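PDB 1SR4: cytolethal distending toxin protein B from Haemophilus ducreyi, which probably serves as the DNase I-like, DNA-damaging subunit of a three-part bacterial genotoxin that affects the cell cycle and apoptosis. Local coordinates for residues V27-S32 with L244-T249; E68-L73 with M81-Y86; S149-I154 with W172-D177; I235-M240 with V255-D260. All blocks are in the same frame, centred on the assembly; numbering follows the deposited sequence.

Contact 1 (V27-S32 with L244-T249); sequences VRQLLS and LRSQIT
Gln29 leaves helix 20-31 near its C-terminal end with its CB aimed at the loop 244-249. CG lies anti to the carbonyl carbon (chi1 -71°) and the chain runs on extended, so CB and CG act as a spacer that delivers the amide to the loop backbone. CD comes within 3.8 Å of both Arg245 N and Ser246 OG, midway between the two polar partners. OE1 accepts from Arg245 N at 3.0 Å; that donor stands well above the carbonyl plane, and the bond is somewhat bent. NE2 donates to Ser246 OG, also at 3.0 Å, in the amide plane and nearly straight (167°). With both ends of the amide used, its flip is fixed. Here the helix that covers one side of the eight-stranded sheet of this DNase I-like fold receives the long loop leading from strand 235-239 to strand 255-259. Arg245 CB rests against the amide, 3.8 Å from Gln29 NE2, while its guanidinium turns away to Leu244 O, Asn242 O and Ser58 O of subunit A. One helix position on, Leu30 CD2 lies alongside Leu244 CD2 (4.2 Å), both leucines pointing the same way.

Contact 2 (E68-L73 with M81-Y86); sequences EYTWNL and MVYIYY
This is an antiparallel beta hairpin, strands 67-72 and 81-87, in the large mixed sheet of the DNase I-like fold. Four backbone bonds carry it, two each at the hydrogen-bonded pairs Tyr69-Ile84 and Trp71-Val82; the shortest include Ile84 N to Tyr69 O at 2.8 Å. The strand directions make 146°, a marked twist. On the face of Glu68, Thr70 and Asn72, Glu68 stretches out, CG anti to the backbone N (chi1 -178°), alongside the Tyr85 ring. Its CG touches Tyr85 CE1 at 3.5 Å, and Tyr85 OH donates to Glu68 OE2 (2.7 Å) on the anti lone pair. Arg57 and Gln105 hold the same oxygen, which probably keeps the carboxylate charged. Farther along, Met81 bends twice to lay SD 3.6 Å from Asn72 CB and its CE against Trp71 O and Thr70 CB. On the other face, Trp71 CB meets Ile84 CD1 at 3.8 Å, and Leu73 CD2 covers one face of the indole, offset toward its rim. That face of the hairpin packs Trp71 on Val27 and Arg28 of helix 20-31; strand 53-54 flanks it along 67-72, and strand 98-102 along 81-87.

Contact 3 (S149-I154 with W172-D177); sequences SLIRNI and WMVVGD
One face of the Trp172 indole carries Ile154 CG2, a CH-pi contact 3.8 Å from the centroid of the six-membered ring and 13° off its normal. At the edge sits Ile151 CG2, 4.4 Å from Trp172 CH2. The rings of Phe158 and His221 also meet the indole, and NE1 is bonded to Asn159 OD1. Trp172 takes the crowded first torsion, CG between the backbone N and the carbonyl carbon (chi1 49°), which places one face of the ring under Ile154. Val174 points the same way and fits the two isoleucines: its CG2 meets Ile154 CD1 tip to tip at 3.5 Å, while the Val174 and Ile151 side chains cross obliquely, with CG1 of Val174 4.0 Å from CD1 of Ile151. The contact is wholly apolar. After it the chain turns a corner at Gly176 and enters the Gly-Asp-Phe-Asn sequence of this family; Asp177, bonded to Asn11, probably lies in the active-site cleft, as in related nucleases. Helix 147-159 lies against the six-stranded sheet as the connection of a beta-alpha-beta crossover between the adjacent parallel strands 132-138 and 171-175, with Phe135, Val137 and Ile219 continuing the packing around Ile154, Val174 and Ile151.

Contact 4 (I235-M240 with V255-D260); sequences IGASLM and VSFVRD
Gly236 O is gripped by two hydrogen bonds and one weaker contact: Val258 N donates at 3.2 Å, a water at 2.9 Å, and Phe257 CA-H approaches at 3.3 Å. The water also bonds Ser256 OG. Gly236 N returns a bond to Val258 O, the straightest here (175°). Ser238 O takes Ser256 N at 2.8 Å, nearly straight (168°) and nearly along the C=O axis; Ser238 N donates to Ser256 O. These hydrogen-bonded antiparallel pairs fasten strand 235-239, outermost in the eight-stranded sheet within this chain, to strand 255-259, with strand 7-11 next in line. On the face of Ile235 and Ala237, Phe257 tucks in: Ala237 CB touches Phe257 CE1 at 3.6 Å, and the Ile235 and Phe257 side chains cross at about a right angle, CG2 of Ile235 meeting CB of Phe257. Beyond, Phe257 reaches Met173 and Val175 of the other sheet. Met240, extended, runs past Ser256 CB, with SD at 3.8 Å. Asp260 salt-bridges Arg234 and Arg107 of subunit A.

How the contacts relate
Contacts 2 and 4 are both antiparallel strand pairs in the eight-stranded sheet, toward its two ends, and rely on backbone bonding; contact 3 belongs to the six-stranded sheet and is purely apolar. The two sheets pack face to face between contacts 3 and 4, so these two share the sandwich core. Contact 1 works through a side-chain amide holding a loop, buried where subunits A and C also pack. That loop connects the two strands of contact 4, and the contacts touch where Leu30 O meets Met240 CE. Helix 20-31 also joins contacts 1 and 2 through Leu31 against Leu73. Contact 2 is the more open strand pair, whereas contact 4 is largely buried and borders subunit A.

Contact 1 (V27-S32 with L244-T249)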
loop_
_atom_site.group_PDB
_atom_site.type_symbol
_atom_site.label_atom_id
_atom_site.label_comp_id
_atom_site.label_asym_id
_atom_site.label_seq_id
_atom_site.Cartn_x
_atom_site.Cartn_y
_atom_site.Cartn_z
ATOM N N VAL B 27 2.475 0.675 -4.501
ATOM C CA VAL B 27 3.721 -0.084 -4.563
ATOM C C VAL B 27 4.891 0.732 -4.006
ATOM O O VAL B 27 5.704 0.197 -3.274
ATOM C CB VAL B 27 4.043 -0.555 -5.989
ATOM C CG1 VAL B 27 5.413 -1.251 -6.021
ATOM C CG2 VAL B 27 2.978 -1.537 -6.451
ATOM N N ARG B 28 4.969 2.024 -4.327
ATOM C CA ARG B 28 6.052 2.844 -3.794
ATOM C C ARG B 28 6.025 2.860 -2.265
ATOM O O ARG B 28 7.058 2.759 -1.621
ATOM C CB ARG B 28 5.962 4.280 -4.321
ATOM C CG ARG B 28 6.047 4.391 -5.841
ATOM C CD ARG B 28 5.945 5.845 -6.304
ATOM N NE ARG B 28 7.173 6.541 -6.008
ATOM C CZ ARG B 28 8.062 6.906 -6.915
ATOM N NH1 ARG B 28 7.858 6.664 -8.198
ATOM N NH2 ARG B 28 9.179 7.467 -6.518
ATOM N N GLN B 29 4.846 2.984 -1.676
ATOM C CA GLN B 29 4.761 3.001 -0.220
ATOM C C GLN B 29 5.130 1.655 0.418
ATOM O O GLN B 29 5.688 1.620 1.520
ATOM C CB GLN B 29 3.350 3.465 0.214
ATOM C CG GLN B 29 3.125 4.968 -0.051
ATOM C CD GLN B 29 1.671 5.443 0.101
ATOM O OE1 GLN B 29 0.825 4.742 0.663
ATOM N NE2 GLN B 29 1.388 6.664 -0.393
ATOM N N LEU B 30 4.850 0.547 -0.264
ATOM C CA LEU B 30 5.176 -0.766 0.295
ATOM C C LEU B 30 6.691 -0.994 0.362
ATOM O O LEU B 30 7.185 -1.779 1.181
ATOM C CB LEU B 30 4.529 -1.889 -0.542
ATOM C CG LEU B 30 2.994 -1.848 -0.646
ATOM C CD1 LEU B 30 2.536 -3.035 -1.487
ATOM C CD2 LEU B 30 2.331 -1.900 0.741
ATOM N N LEU B 31 7.421 -0.312 -0.511
ATOM C CA LEU B 31 8.878 -0.462 -0.564
ATOM C C LEU B 31 9.695 0.561 0.238
ATOM O O LEU B 31 10.891 0.383 0.424
ATOM C CB LEU B 31 9.331 -0.399 -2.030
ATOM C CG LEU B 31 8.778 -1.484 -2.960
ATOM C CD1 LEU B 31 8.883 -1.038 -4.420
ATOM C CD2 LEU B 31 9.530 -2.777 -2.722
ATOM N N SER B 32 9.073 1.628 0.719
ATOM C CA SER B 32 9.864 2.638 1.415
ATOM C C SER B 32 9.987 2.530 2.916
ATOM O O SER B 32 9.338 1.703 3.559
ATOM C CB SER B 32 9.370 4.034 1.051
ATOM O OG SER B 32 8.034 4.201 1.425
ATOM N N LEU B 244 1.009 1.994 4.642
ATOM C CA LEU B 244 0.054 2.860 3.948
ATOM C C LEU B 244 -0.037 4.324 4.399
ATOM O O LEU B 244 0.010 4.626 5.589
ATOM C CB LEU B 244 -1.342 2.218 4.004
ATOM C CG LEU B 244 -1.376 0.720 3.670
ATOM C CD1 LEU B 244 -2.811 0.225 3.675
ATOM C CD2 LEU B 244 -0.753 0.470 2.303
ATOM N N ARG B 245 -0.165 5.218 3.419
ATOM C CA ARG B 245 -0.306 6.660 3.654
ATOM C C ARG B 245 -1.386 7.143 2.676
ATOM O O ARG B 245 -1.606 8.334 2.528
ATOM C CB ARG B 245 0.995 7.383 3.325
ATOM C CG ARG B 245 2.259 6.751 3.930
ATOM C CD ARG B 245 2.336 6.971 5.421
ATOM N NE ARG B 245 3.636 6.543 5.970
ATOM C CZ ARG B 245 3.852 5.372 6.569
ATOM N NH1 ARG B 245 2.863 4.490 6.706
ATOM N NH2 ARG B 245 5.058 5.083 7.044
ATOM N N SER B 246 -2.057 6.184 2.030
ATOM C CA SER B 246 -3.076 6.458 1.017
ATOM C C SER B 246 -4.120 5.356 0.933
ATOM O O SER B 246 -3.972 4.290 1.521
ATOM C CB SER B 246 -2.432 6.505 -0.380
ATOM O OG SER B 246 -1.457 7.527 -0.509
ATOM N N GLN B 247 -5.157 5.624 0.147
ATOM C CA GLN B 247 -6.179 4.632 -0.139
ATOM C C GLN B 247 -5.426 3.478 -0.835
ATOM O O GLN B 247 -4.414 3.711 -1.527
ATOM C CB GLN B 247 -7.196 5.221 -1.121
ATOM C CG GLN B 247 -8.087 4.209 -1.848
ATOM C CD GLN B 247 -9.009 3.458 -0.905
ATOM O OE1 GLN B 247 -8.555 2.868 0.087
ATOM N NE2 GLN B 247 -10.311 3.467 -1.207
ATOM N N ILE B 248 -5.884 2.245 -0.625
ATOM C CA ILE B 248 -5.297 1.083 -1.294
ATOM C C ILE B 248 -6.100 1.037 -2.581
ATOM O O ILE B 248 -7.323 0.894 -2.539
ATOM C CB ILE B 248 -5.505 -0.221 -0.489
ATOM C CG1 ILE B 248 -4.783 -0.110 0.855
ATOM C CG2 ILE B 248 -4.924 -1.424 -1.261
ATOM C CD1 ILE B 248 -4.784 -1.400 1.650
ATOM N N THR B 249 -5.418 1.173 -3.719
ATOM C CA THR B 249 -6.100 1.236 -5.006
ATOM C C THR B 249 -6.551 -0.057 -5.704
ATOM O O THR B 249 -6.682 -0.095 -6.933
ATOM C CB THR B 249 -5.275 2.085 -6.001
ATOM O OG1 THR B 249 -3.987 1.491 -6.191
ATOM C CG2 THR B 249 -5.088 3.488 -5.460
#

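Contact 2 (E68-L73 with M81-Y86)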
loop_
_atom_site.group_PDB
_atom_site.type_symbol
_atom_site.label_atom_id
_atom_site.label_comp_id
_atom_site.label_asym_id
_atom_site.label_seq_id
_atom_site.Cartn_x
_atom_site.Cartn_y
_atom_site.Cartn_z
ATOM N N GLU B 68 14.171 -8.646 -16.749
ATOM C CA GLU B 68 14.671 -7.865 -15.625
ATOM C C GLU B 68 14.659 -6.368 -15.955
ATOM O O GLU B 68 15.059 -5.965 -17.052
ATOM C CB GLU B 68 16.091 -8.299 -15.285
ATOM C CG GLU B 68 16.706 -7.581 -14.086
ATOM C CD GLU B 68 18.189 -7.895 -13.947
ATOM O OE1 GLU B 68 18.957 -7.492 -14.837
ATOM O OE2 GLU B 68 18.593 -8.547 -12.965
ATOM N N TYR B 69 14.195 -5.554 -15.004
ATOM C CA TYR B 69 14.148 -4.100 -15.150
ATOM C C TYR B 69 14.695 -3.471 -13.873
ATOM O O TYR B 69 14.800 -4.136 -12.843
ATOM C CB TYR B 69 12.700 -3.600 -15.291
ATOM C CG TYR B 69 12.011 -3.950 -16.584
ATOM C CD1 TYR B 69 11.802 -2.982 -17.574
ATOM C CD2 TYR B 69 11.566 -5.244 -16.818
ATOM C CE1 TYR B 69 11.156 -3.313 -18.777
ATOM C CE2 TYR B 69 10.925 -5.584 -18.006
ATOM C CZ TYR B 69 10.724 -4.618 -18.981
ATOM O OH TYR B 69 10.114 -4.975 -20.163
ATOM N N THR B 70 15.051 -2.192 -13.960
ATOM C CA THR B 70 15.444 -1.438 -12.779
ATOM C C THR B 70 14.434 -0.284 -12.747
ATOM O O THR B 70 13.917 0.159 -13.788
ATOM C CB THR B 70 16.892 -0.864 -12.826
ATOM O OG1 THR B 70 17.048 -0.009 -13.962
ATOM C CG2 THR B 70 17.926 -2.000 -12.849
ATOM N N TRP B 71 14.133 0.187 -11.548
ATOM C CA TRP B 71 13.166 1.254 -11.381
ATOM C C TRP B 71 13.667 2.123 -10.245
ATOM O O TRP B 71 13.995 1.616 -9.178
ATOM C CB TRP B 71 11.805 0.637 -11.048
ATOM C CG TRP B 71 10.710 1.618 -10.780
ATOM C CD1 TRP B 71 10.494 2.807 -11.406
ATOM C CD2 TRP B 71 9.633 1.449 -9.853
ATOM N NE1 TRP B 71 9.347 3.396 -10.931
ATOM C CE2 TRP B 71 8.796 2.580 -9.976
ATOM C CE3 TRP B 71 9.291 0.447 -8.937
ATOM C CZ2 TRP B 71 7.636 2.740 -9.211
ATOM C CZ3 TRP B 71 8.135 0.602 -8.175
ATOM C CH2 TRP B 71 7.321 1.744 -8.319
ATOM N N ASN B 72 13.739 3.425 -10.488
ATOM C CA ASN B 72 14.242 4.358 -9.489
ATOM C C ASN B 72 13.119 4.966 -8.662
ATOM O O ASN B 72 12.336 5.761 -9.169
ATOM C CB ASN B 72 15.049 5.466 -10.178
ATOM C CG ASN B 72 15.696 6.417 -9.188
ATOM O OD1 ASN B 72 15.638 6.197 -7.969
ATOM N ND2 ASN B 72 16.319 7.480 -9.704
ATOM N N LEU B 73 13.047 4.595 -7.387
ATOM C CA LEU B 73 12.009 5.108 -6.488
ATOM C C LEU B 73 12.383 6.501 -5.973
ATOM O O LEU B 73 11.578 7.176 -5.323
ATOM C CB LEU B 73 11.825 4.159 -5.294
ATOM C CG LEU B 73 11.441 2.707 -5.601
ATOM C CD1 LEU B 73 11.572 1.867 -4.330
ATOM C CD2 LEU B 73 10.015 2.646 -6.142
ATOM N N MET B 81 17.160 2.567 -5.992
ATOM C CA MET B 81 16.866 1.519 -6.961
ATOM C C MET B 81 16.372 0.173 -6.509
ATOM O O MET B 81 16.804 -0.350 -5.492
ATOM C CB MET B 81 18.111 1.240 -7.809
ATOM C CG MET B 81 18.853 2.448 -8.337
ATOM S SD MET B 81 17.862 3.369 -9.500
ATOM C CE MET B 81 17.298 2.056 -10.615
ATOM N N VAL B 82 15.472 -0.398 -7.305
ATOM C CA VAL B 82 14.996 -1.753 -7.078
ATOM C C VAL B 82 14.978 -2.445 -8.432
ATOM O O VAL B 82 14.922 -1.787 -9.480
ATOM C CB VAL B 82 13.561 -1.831 -6.485
ATOM C CG1 VAL B 82 13.568 -1.306 -5.037
ATOM C CG2 VAL B 82 12.573 -1.070 -7.366
ATOM N N TYR B 83 15.056 -3.769 -8.410
ATOM C CA TYR B 83 14.983 -4.550 -9.630
ATOM C C TYR B 83 13.540 -5.027 -9.737
ATOM O O TYR B 83 12.865 -5.203 -8.717
ATOM C CB TYR B 83 15.881 -5.788 -9.528
ATOM C CG TYR B 83 17.352 -5.503 -9.606
ATOM C CD1 TYR B 83 17.997 -5.379 -10.843
ATOM C CD2 TYR B 83 18.109 -5.358 -8.444
ATOM C CE1 TYR B 83 19.363 -5.121 -10.913
ATOM C CE2 TYR B 83 19.480 -5.094 -8.503
ATOM C CZ TYR B 83 20.098 -4.975 -9.731
ATOM O OH TYR B 83 21.443 -4.680 -9.777
ATOM N N ILE B 84 13.055 -5.214 -10.956
ATOM C CA ILE B 84 11.720 -5.775 -11.126
ATOM C C ILE B 84 11.840 -6.937 -12.104
ATOM O O ILE B 84 12.370 -6.759 -13.199
ATOM C CB ILE B 84 10.675 -4.802 -11.745
ATOM C CG1 ILE B 84 10.546 -3.516 -10.911
ATOM C CG2 ILE B 84 9.299 -5.527 -11.800
ATOM C CD1 ILE B 84 9.585 -2.453 -11.524
ATOM N N TYR B 85 11.362 -8.119 -11.708
ATOM C CA TYR B 85 11.370 -9.301 -12.585
ATOM C C TYR B 85 9.912 -9.404 -13.028
ATOM O O TYR B 85 9.002 -9.591 -12.220
ATOM C CB TYR B 85 11.858 -10.511 -11.811
ATOM C CG TYR B 85 13.309 -10.327 -11.452
ATOM C CD1 TYR B 85 14.312 -10.576 -12.397
ATOM C CD2 TYR B 85 13.678 -9.760 -10.228
ATOM C CE1 TYR B 85 15.646 -10.253 -12.138
ATOM C CE2 TYR B 85 15.013 -9.435 -9.958
ATOM C CZ TYR B 85 15.992 -9.679 -10.924
ATOM O OH TYR B 85 17.310 -9.295 -10.698
ATOM N N TYR B 86 9.714 -9.248 -14.327
ATOM C CA TYR B 86 8.387 -9.158 -14.926
ATOM C C TYR B 86 8.039 -10.285 -15.898
ATOM O O TYR B 86 8.788 -10.572 -16.831
ATOM C CB TYR B 86 8.351 -7.793 -15.623
ATOM C CG TYR B 86 7.106 -7.394 -16.382
ATOM C CD1 TYR B 86 5.865 -7.312 -15.746
ATOM C CD2 TYR B 86 7.201 -6.955 -17.707
ATOM C CE1 TYR B 86 4.746 -6.789 -16.406
ATOM C CE2 TYR B 86 6.084 -6.428 -18.380
ATOM C CZ TYR B 86 4.863 -6.346 -17.718
ATOM O OH TYR B 86 3.769 -5.803 -18.368
#

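Contact 3 (S149-I154 with W172-D177)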
loop_
_atom_site.group_PDB
_atom_site.type_symbol
_atom_site.label_atom_id
_atom_site.label_comp_id
_atom_site.label_asym_id
_atom_site.label_seq_id
_atom_site.Cartn_x
_atom_site.Cartn_y
_atom_site.Cartn_z
ATOM N N SER B 149 -1.084 -28.837 -7.045
ATOM C CA SER B 149 -0.059 -29.358 -7.957
ATOM C C SER B 149 1.038 -28.321 -8.193
ATOM O O SER B 149 2.190 -28.674 -8.452
ATOM C CB SER B 149 -0.665 -29.833 -9.300
ATOM O OG SER B 149 -1.213 -28.785 -10.063
ATOM N N LEU B 150 0.698 -27.042 -8.083
ATOM C CA LEU B 150 1.705 -25.991 -8.253
ATOM C C LEU B 150 2.715 -26.103 -7.098
ATOM O O LEU B 150 3.922 -26.114 -7.322
ATOM C CB LEU B 150 1.056 -24.601 -8.249
ATOM C CG LEU B 150 1.975 -23.411 -8.570
ATOM C CD1 LEU B 150 2.594 -23.603 -9.943
ATOM C CD2 LEU B 150 1.180 -22.104 -8.528
ATOM N N ILE B 151 2.212 -26.202 -5.870
ATOM C CA ILE B 151 3.064 -26.332 -4.686
ATOM C C ILE B 151 3.892 -27.630 -4.777
ATOM O O ILE B 151 5.098 -27.629 -4.515
ATOM C CB ILE B 151 2.209 -26.363 -3.379
ATOM C CG1 ILE B 151 1.394 -25.065 -3.245
ATOM C CG2 ILE B 151 3.112 -26.575 -2.152
ATOM C CD1 ILE B 151 2.211 -23.829 -3.346
ATOM N N ARG B 152 3.244 -28.736 -5.145
ATOM C CA ARG B 152 3.945 -30.010 -5.288
ATOM C C ARG B 152 5.069 -29.918 -6.320
ATOM O O ARG B 152 6.182 -30.402 -6.079
ATOM C CB ARG B 152 2.968 -31.132 -5.678
ATOM C CG ARG B 152 3.669 -32.462 -6.023
ATOM C CD ARG B 152 2.678 -33.561 -6.402
ATOM N NE ARG B 152 1.735 -33.118 -7.427
ATOM C CZ ARG B 152 2.082 -32.753 -8.658
ATOM N NH1 ARG B 152 3.354 -32.783 -9.024
ATOM N NH2 ARG B 152 1.159 -32.343 -9.520
ATOM N N ASN B 153 4.807 -29.300 -7.470
ATOM C CA ASN B 153 5.851 -29.199 -8.485
ATOM C C ASN B 153 7.010 -28.328 -7.998
ATOM O O ASN B 153 8.168 -28.587 -8.324
ATOM C CB ASN B 153 5.295 -28.658 -9.805
ATOM C CG ASN B 153 4.455 -29.689 -10.548
ATOM O OD1 ASN B 153 4.475 -30.869 -10.215
ATOM N ND2 ASN B 153 3.726 -29.247 -11.566
ATOM N N ILE B 154 6.707 -27.290 -7.226
ATOM C CA ILE B 154 7.766 -26.437 -6.697
ATOM C C ILE B 154 8.594 -27.287 -5.733
ATOM O O ILE B 154 9.824 -27.266 -5.770
ATOM C CB ILE B 154 7.184 -25.199 -5.958
ATOM C CG1 ILE B 154 6.566 -24.234 -6.984
ATOM C CG2 ILE B 154 8.276 -24.508 -5.134
ATOM C CD1 ILE B 154 5.817 -23.073 -6.365
ATOM N N TRP B 172 12.517 -22.018 0.298
ATOM C CA TRP B 172 11.676 -21.366 -0.701
ATOM C C TRP B 172 10.356 -20.908 -0.084
ATOM O O TRP B 172 9.860 -21.517 0.862
ATOM C CB TRP B 172 11.409 -22.269 -1.915
ATOM C CG TRP B 172 10.943 -23.674 -1.629
ATOM C CD1 TRP B 172 11.725 -24.787 -1.515
ATOM C CD2 TRP B 172 9.588 -24.124 -1.500
ATOM N NE1 TRP B 172 10.942 -25.901 -1.335
ATOM C CE2 TRP B 172 9.627 -25.523 -1.321
ATOM C CE3 TRP B 172 8.342 -23.479 -1.516
ATOM C CZ2 TRP B 172 8.472 -26.294 -1.166
ATOM C CZ3 TRP B 172 7.186 -24.250 -1.360
ATOM C CH2 TRP B 172 7.265 -25.642 -1.188
ATOM N N MET B 173 9.811 -19.829 -0.639
ATOM C CA MET B 173 8.580 -19.203 -0.168
ATOM C C MET B 173 7.692 -18.874 -1.379
ATOM O O MET B 173 8.130 -18.190 -2.296
ATOM C CB MET B 173 8.966 -17.910 0.536
ATOM C CG MET B 173 8.084 -17.485 1.645
ATOM S SD MET B 173 8.749 -15.966 2.360
ATOM C CE MET B 173 7.304 -15.352 3.057
ATOM N N VAL B 174 6.451 -19.349 -1.363
ATOM C CA VAL B 174 5.502 -19.120 -2.449
ATOM C C VAL B 174 4.481 -18.121 -1.897
ATOM O O VAL B 174 3.746 -18.434 -0.968
ATOM C CB VAL B 174 4.819 -20.445 -2.842
ATOM C CG1 VAL B 174 3.841 -20.212 -3.978
ATOM C CG2 VAL B 174 5.885 -21.456 -3.243
ATOM N N VAL B 175 4.453 -16.923 -2.475
ATOM C CA VAL B 175 3.593 -15.837 -1.993
ATOM C C VAL B 175 2.673 -15.247 -3.055
ATOM O O VAL B 175 3.109 -14.922 -4.154
ATOM C CB VAL B 175 4.464 -14.683 -1.460
ATOM C CG1 VAL B 175 3.601 -13.639 -0.763
ATOM C CG2 VAL B 175 5.541 -15.249 -0.526
ATOM N N GLY B 176 1.405 -15.066 -2.716
ATOM C CA GLY B 176 0.521 -14.488 -3.699
ATOM C C GLY B 176 -0.948 -14.677 -3.423
ATOM O O GLY B 176 -1.362 -14.884 -2.288
ATOM N N ASP B 177 -1.726 -14.600 -4.493
ATOM C CA ASP B 177 -3.177 -14.726 -4.439
ATOM C C ASP B 177 -3.533 -16.183 -4.715
ATOM O O ASP B 177 -3.538 -16.622 -5.883
ATOM C CB ASP B 177 -3.764 -13.799 -5.499
ATOM C CG ASP B 177 -5.284 -13.768 -5.506
ATOM O OD1 ASP B 177 -5.937 -14.655 -4.899
ATOM O OD2 ASP B 177 -5.818 -12.833 -6.149
#

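Contact 4 (I235-M240 with V255-D260)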
loop_
_atom_site.group_PDB
_atom_site.type_symbol
_atom_site.label_atom_id
_atom_site.label_comp_id
_atom_site.label_asym_id
_atom_site.label_seq_id
_atom_site.Cartn_x
_atom_site.Cartn_y
_atom_site.Cartn_z
ATOM N N ILE B 235 8.141 -16.639 11.317
ATOM C CA ILE B 235 7.712 -15.648 10.335
ATOM C C ILE B 235 6.202 -15.509 10.472
ATOM O O ILE B 235 5.486 -16.498 10.443
ATOM C CB ILE B 235 8.072 -16.086 8.907
ATOM C CG1 ILE B 235 9.597 -16.175 8.770
ATOM C CG2 ILE B 235 7.483 -15.096 7.885
ATOM C CD1 ILE B 235 10.092 -16.569 7.355
ATOM N N GLY B 236 5.720 -14.281 10.659
ATOM C CA GLY B 236 4.289 -14.078 10.797
ATOM C C GLY B 236 3.711 -13.268 9.643
ATOM O O GLY B 236 4.392 -12.386 9.093
ATOM N N ALA B 237 2.463 -13.556 9.272
ATOM C CA ALA B 237 1.801 -12.820 8.193
ATOM C C ALA B 237 0.962 -11.711 8.811
ATOM O O ALA B 237 0.431 -11.870 9.904
ATOM C CB ALA B 237 0.909 -13.749 7.381
ATOM N N SER B 238 0.828 -10.591 8.112
ATOM C CA SER B 238 0.037 -9.486 8.636
ATOM C C SER B 238 -0.353 -8.565 7.492
ATOM O O SER B 238 0.399 -8.452 6.525
ATOM C CB SER B 238 0.885 -8.701 9.646
ATOM O OG SER B 238 0.199 -7.570 10.137
ATOM N N LEU B 239 -1.536 -7.954 7.546
ATOM C CA LEU B 239 -1.871 -6.985 6.500
ATOM C C LEU B 239 -0.752 -5.953 6.693
ATOM O O LEU B 239 -0.418 -5.615 7.831
ATOM C CB LEU B 239 -3.244 -6.342 6.752
ATOM C CG LEU B 239 -4.440 -7.310 6.739
ATOM C CD1 LEU B 239 -5.746 -6.548 6.908
ATOM C CD2 LEU B 239 -4.439 -8.088 5.412
ATOM N N MET B 240 -0.157 -5.466 5.607
ATOM C CA MET B 240 0.949 -4.502 5.718
ATOM C C MET B 240 0.459 -3.060 5.872
ATOM O O MET B 240 0.867 -2.161 5.134
ATOM C CB MET B 240 1.864 -4.606 4.487
ATOM C CG MET B 240 3.199 -3.874 4.652
ATOM S SD MET B 240 4.279 -4.323 3.305
ATOM C CE MET B 240 5.889 -4.197 4.065
ATOM N N VAL B 255 -0.060 -7.780 2.015
ATOM C CA VAL B 255 0.233 -8.645 3.155
ATOM C C VAL B 255 1.748 -8.783 3.288
ATOM O O VAL B 255 2.430 -8.973 2.286
ATOM C CB VAL B 255 -0.373 -10.039 2.922
ATOM C CG1 VAL B 255 -0.031 -10.972 4.103
ATOM C CG2 VAL B 255 -1.894 -9.909 2.748
ATOM N N SER B 256 2.274 -8.678 4.507
ATOM C CA SER B 256 3.713 -8.799 4.698
ATOM C C SER B 256 4.041 -10.038 5.527
ATOM O O SER B 256 3.185 -10.563 6.243
ATOM C CB SER B 256 4.255 -7.544 5.388
ATOM O OG SER B 256 3.630 -7.420 6.651
ATOM N N PHE B 257 5.280 -10.506 5.408
ATOM C CA PHE B 257 5.751 -11.692 6.112
ATOM C C PHE B 257 7.092 -11.242 6.686
ATOM O O PHE B 257 8.046 -11.026 5.948
ATOM C CB PHE B 257 5.907 -12.847 5.107
ATOM C CG PHE B 257 4.657 -13.097 4.299
ATOM C CD1 PHE B 257 3.640 -13.914 4.786
ATOM C CD2 PHE B 257 4.448 -12.412 3.104
ATOM C CE1 PHE B 257 2.427 -14.036 4.099
ATOM C CE2 PHE B 257 3.237 -12.528 2.405
ATOM C CZ PHE B 257 2.228 -13.332 2.896
ATOM N N VAL B 258 7.133 -11.088 8.009
ATOM C CA VAL B 258 8.297 -10.568 8.723
ATOM C C VAL B 258 8.606 -11.400 9.972
ATOM O O VAL B 258 7.694 -11.914 10.616
ATOM C CB VAL B 258 8.014 -9.101 9.154
ATOM C CG1 VAL B 258 9.242 -8.461 9.774
ATOM C CG2 VAL B 258 7.557 -8.285 7.937
ATOM N N ARG B 259 9.890 -11.517 10.311
ATOM C CA ARG B 259 10.319 -12.272 11.491
ATOM C C ARG B 259 9.638 -11.744 12.761
ATOM O O ARG B 259 9.520 -10.528 12.939
ATOM C CB ARG B 259 11.835 -12.144 11.642
ATOM C CG ARG B 259 12.462 -12.995 12.734
ATOM C CD ARG B 259 13.969 -12.815 12.706
ATOM N NE ARG B 259 14.332 -11.448 13.070
ATOM C CZ ARG B 259 15.277 -10.732 12.467
ATOM N NH1 ARG B 259 15.965 -11.249 11.453
ATOM N NH2 ARG B 259 15.543 -9.499 12.884
ATOM N N ASP B 260 9.191 -12.639 13.638
ATOM C CA ASP B 260 8.557 -12.203 14.879
ATOM C C ASP B 260 9.589 -11.396 15.670
ATOM O O ASP B 260 10.775 -11.725 15.675
ATOM C CB ASP B 260 8.114 -13.389 15.750
ATOM C CG ASP B 260 7.080 -14.272 15.070
ATOM O OD1 ASP B 260 6.181 -13.737 14.400
ATOM O OD2 ASP B 260 7.156 -15.510 15.223
HETATM O O HOH W 1 4.182 -9.515 9.037
#